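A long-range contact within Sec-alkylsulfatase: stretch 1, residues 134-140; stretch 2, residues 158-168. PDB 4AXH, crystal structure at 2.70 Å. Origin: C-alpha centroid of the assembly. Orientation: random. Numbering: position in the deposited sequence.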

# COMPACT_ATOMS: atom_id res chain seq x y z
N ASN A 134 -18.17 4.56 21.10
CA ASN A 134 -19.50 4.90 21.58
C ASN A 134 -20.49 3.81 21.23
O ASN A 134 -20.31 3.07 20.24
CB ASN A 134 -20.00 6.23 20.93
CG ASN A 134 -19.09 7.42 21.06
OD1 ASN A 134 -18.22 7.52 21.95
ND2 ASN A 134 -19.30 8.37 20.18
N MET A 135 -21.58 3.75 22.04
CA MET A 135 -22.71 2.83 21.84
C MET A 135 -23.95 3.72 21.61
O MET A 135 -24.28 4.57 22.44
CB MET A 135 -22.89 1.94 23.10
CG MET A 135 -23.99 0.87 22.98
SD MET A 135 -24.48 0.15 24.59
CE MET A 135 -23.03 -0.90 24.96
N THR A 136 -24.60 3.54 20.49
CA THR A 136 -25.84 4.26 20.19
C THR A 136 -27.02 3.35 20.63
O THR A 136 -27.09 2.19 20.22
CB THR A 136 -25.91 4.59 18.71
OG1 THR A 136 -24.73 5.33 18.33
CG2 THR A 136 -27.19 5.32 18.35
N ILE A 137 -27.91 3.87 21.49
CA ILE A 137 -29.07 3.13 21.96
C ILE A 137 -30.36 3.72 21.42
O ILE A 137 -30.76 4.80 21.84
CB ILE A 137 -29.13 2.95 23.50
CG1 ILE A 137 -27.85 2.33 24.03
CG2 ILE A 137 -30.35 2.10 23.87
CD1 ILE A 137 -27.44 2.79 25.39
N ILE A 138 -31.01 3.02 20.49
CA ILE A 138 -32.29 3.40 19.89
C ILE A 138 -33.36 2.65 20.67
O ILE A 138 -33.27 1.43 20.83
CB ILE A 138 -32.40 3.08 18.37
CG1 ILE A 138 -31.12 3.39 17.59
CG2 ILE A 138 -33.60 3.75 17.73
CD1 ILE A 138 -30.99 2.57 16.26
N GLU A 139 -34.39 3.37 21.14
CA GLU A 139 -35.49 2.74 21.86
C GLU A 139 -36.36 1.78 21.03
O GLU A 139 -35.97 0.61 20.87
CB GLU A 139 -36.23 3.71 22.78
CG GLU A 139 -35.41 3.84 24.06
CD GLU A 139 -35.64 4.97 25.03
OE1 GLU A 139 -36.67 5.67 24.93
OE2 GLU A 139 -34.82 5.07 25.97
N GLY A 140 -37.45 2.23 20.46
CA GLY A 140 -38.25 1.31 19.67
C GLY A 140 -39.38 0.65 20.44
O GLY A 140 -39.44 0.75 21.68
N ALA A 158 -21.04 -2.07 31.38
CA ALA A 158 -21.09 -0.81 32.12
C ALA A 158 -21.91 0.26 31.40
O ALA A 158 -22.69 0.95 32.04
CB ALA A 158 -19.68 -0.32 32.42
N ALA A 159 -21.75 0.40 30.07
CA ALA A 159 -22.50 1.36 29.24
C ALA A 159 -24.03 1.12 29.36
O ALA A 159 -24.80 2.05 29.66
CB ALA A 159 -22.08 1.21 27.79
N LEU A 160 -24.43 -0.15 29.16
CA LEU A 160 -25.80 -0.63 29.30
C LEU A 160 -26.32 -0.48 30.75
O LEU A 160 -27.50 -0.18 30.94
CB LEU A 160 -25.81 -2.09 28.86
CG LEU A 160 -26.97 -2.53 28.01
CD1 LEU A 160 -26.80 -2.11 26.58
CD2 LEU A 160 -27.11 -4.04 28.09
N ASP A 161 -25.44 -0.64 31.77
CA ASP A 161 -25.81 -0.47 33.18
C ASP A 161 -26.22 0.97 33.48
O ASP A 161 -27.25 1.20 34.16
CB ASP A 161 -24.67 -0.91 34.13
CG ASP A 161 -24.59 -2.40 34.45
OD1 ASP A 161 -25.59 -3.12 34.20
OD2 ASP A 161 -23.56 -2.84 35.03
N LEU A 162 -25.39 1.94 32.99
CA LEU A 162 -25.55 3.39 33.13
C LEU A 162 -26.82 3.82 32.42
O LEU A 162 -27.55 4.63 32.98
CB LEU A 162 -24.32 4.13 32.59
CG LEU A 162 -24.34 5.66 32.52
CD1 LEU A 162 -24.47 6.29 33.89
CD2 LEU A 162 -23.08 6.17 31.82
N TYR A 163 -27.11 3.24 31.26
CA TYR A 163 -28.33 3.50 30.51
C TYR A 163 -29.56 3.03 31.28
O TYR A 163 -30.56 3.77 31.35
CB TYR A 163 -28.30 2.81 29.13
CG TYR A 163 -29.61 2.89 28.38
CD1 TYR A 163 -29.94 4.02 27.62
CD2 TYR A 163 -30.51 1.83 28.40
CE1 TYR A 163 -31.14 4.09 26.92
CE2 TYR A 163 -31.73 1.90 27.71
CZ TYR A 163 -32.04 3.03 26.97
OH TYR A 163 -33.22 3.11 26.28
N PHE A 164 -29.52 1.80 31.83
CA PHE A 164 -30.67 1.27 32.56
C PHE A 164 -30.94 2.01 33.87
O PHE A 164 -32.08 2.04 34.32
CB PHE A 164 -30.61 -0.26 32.72
CG PHE A 164 -30.77 -1.01 31.42
CD1 PHE A 164 -31.77 -0.64 30.51
CD2 PHE A 164 -29.97 -2.11 31.13
CE1 PHE A 164 -31.93 -1.34 29.31
CE2 PHE A 164 -30.11 -2.79 29.92
CZ PHE A 164 -31.09 -2.41 29.02
N GLN A 165 -29.90 2.66 34.45
CA GLN A 165 -30.05 3.45 35.67
C GLN A 165 -30.90 4.73 35.46
O GLN A 165 -31.32 5.33 36.46
CB GLN A 165 -28.68 3.80 36.24
CG GLN A 165 -28.18 2.79 37.25
CD GLN A 165 -26.68 2.76 37.36
OE1 GLN A 165 -26.05 1.72 37.16
NE2 GLN A 165 -26.07 3.90 37.67
N HIS A 166 -31.16 5.12 34.18
CA HIS A 166 -31.89 6.34 33.83
C HIS A 166 -32.99 6.12 32.85
O HIS A 166 -33.84 7.00 32.67
CB HIS A 166 -30.92 7.40 33.30
CG HIS A 166 -29.88 7.78 34.30
ND1 HIS A 166 -28.70 7.06 34.43
CD2 HIS A 166 -29.93 8.73 35.27
CE1 HIS A 166 -28.06 7.60 35.46
NE2 HIS A 166 -28.75 8.61 35.99
N ARG A 167 -33.00 4.95 32.20
CA ARG A 167 -34.03 4.61 31.22
C ARG A 167 -34.73 3.28 31.54
O ARG A 167 -34.23 2.53 32.39
CB ARG A 167 -33.45 4.66 29.79
CG ARG A 167 -33.06 6.08 29.34
CD ARG A 167 -34.21 7.07 29.30
NE ARG A 167 -35.13 6.75 28.21
CZ ARG A 167 -36.43 6.99 28.24
NH1 ARG A 167 -36.98 7.56 29.30
NH2 ARG A 167 -37.20 6.66 27.21
N PRO A 168 -35.92 2.99 30.95
CA PRO A 168 -36.60 1.74 31.32
C PRO A 168 -35.89 0.50 30.81
O PRO A 168 -35.40 0.46 29.68
CB PRO A 168 -38.00 1.90 30.69
CG PRO A 168 -37.78 2.80 29.53
CD PRO A 168 -36.71 3.77 29.97

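A single carboxylate, that of Glu-139, is shared by two side chains of the other stretch. Arg-167 grips it with two nitrogens: Arg-167 NH2 lies 2.5 Å from Glu-139 OE1 (N-H...O angle 159°) and Arg-167 NE 2.8 Å from Glu-139 OE2 (152°), a two-pronged salt bridge that meets the guanidinium at its edge, where its N-H bonds point. Tyr-163 OH donates a third hydrogen bond, 2.5 Å to Glu-139 OE2, so that oxygen accepts twice. Glu-139 is buried, and these partners offset the cost of enclosing its charge.

Tyr-163 also serves the apolar part of the contact. Ile-137 CG2 sits 3.9 Å from the centroid of the Tyr-163 ring, 23° off its normal, a CH-pi contact over one face, while Ile-137 CD1 reaches Tyr-163 CD1 at 3.6 Å. The ring thus packs through its face and bonds through its hydroxyl.

Strand alternation directs Met-135 and Ile-137 toward the helix; the intervening Thr-136 makes no contact. Met-135, extended through chi1 and chi2 (both t), brings CE to 3.7 Å from Ala-159 CB and SD to 3.8 Å from Leu-160 CD1. The small Ala-159 accompanies the closest backbone pairing in the register, Met-135 CA to Ala-159 CA at 7.5 Å. Altogether 357 Å² is buried.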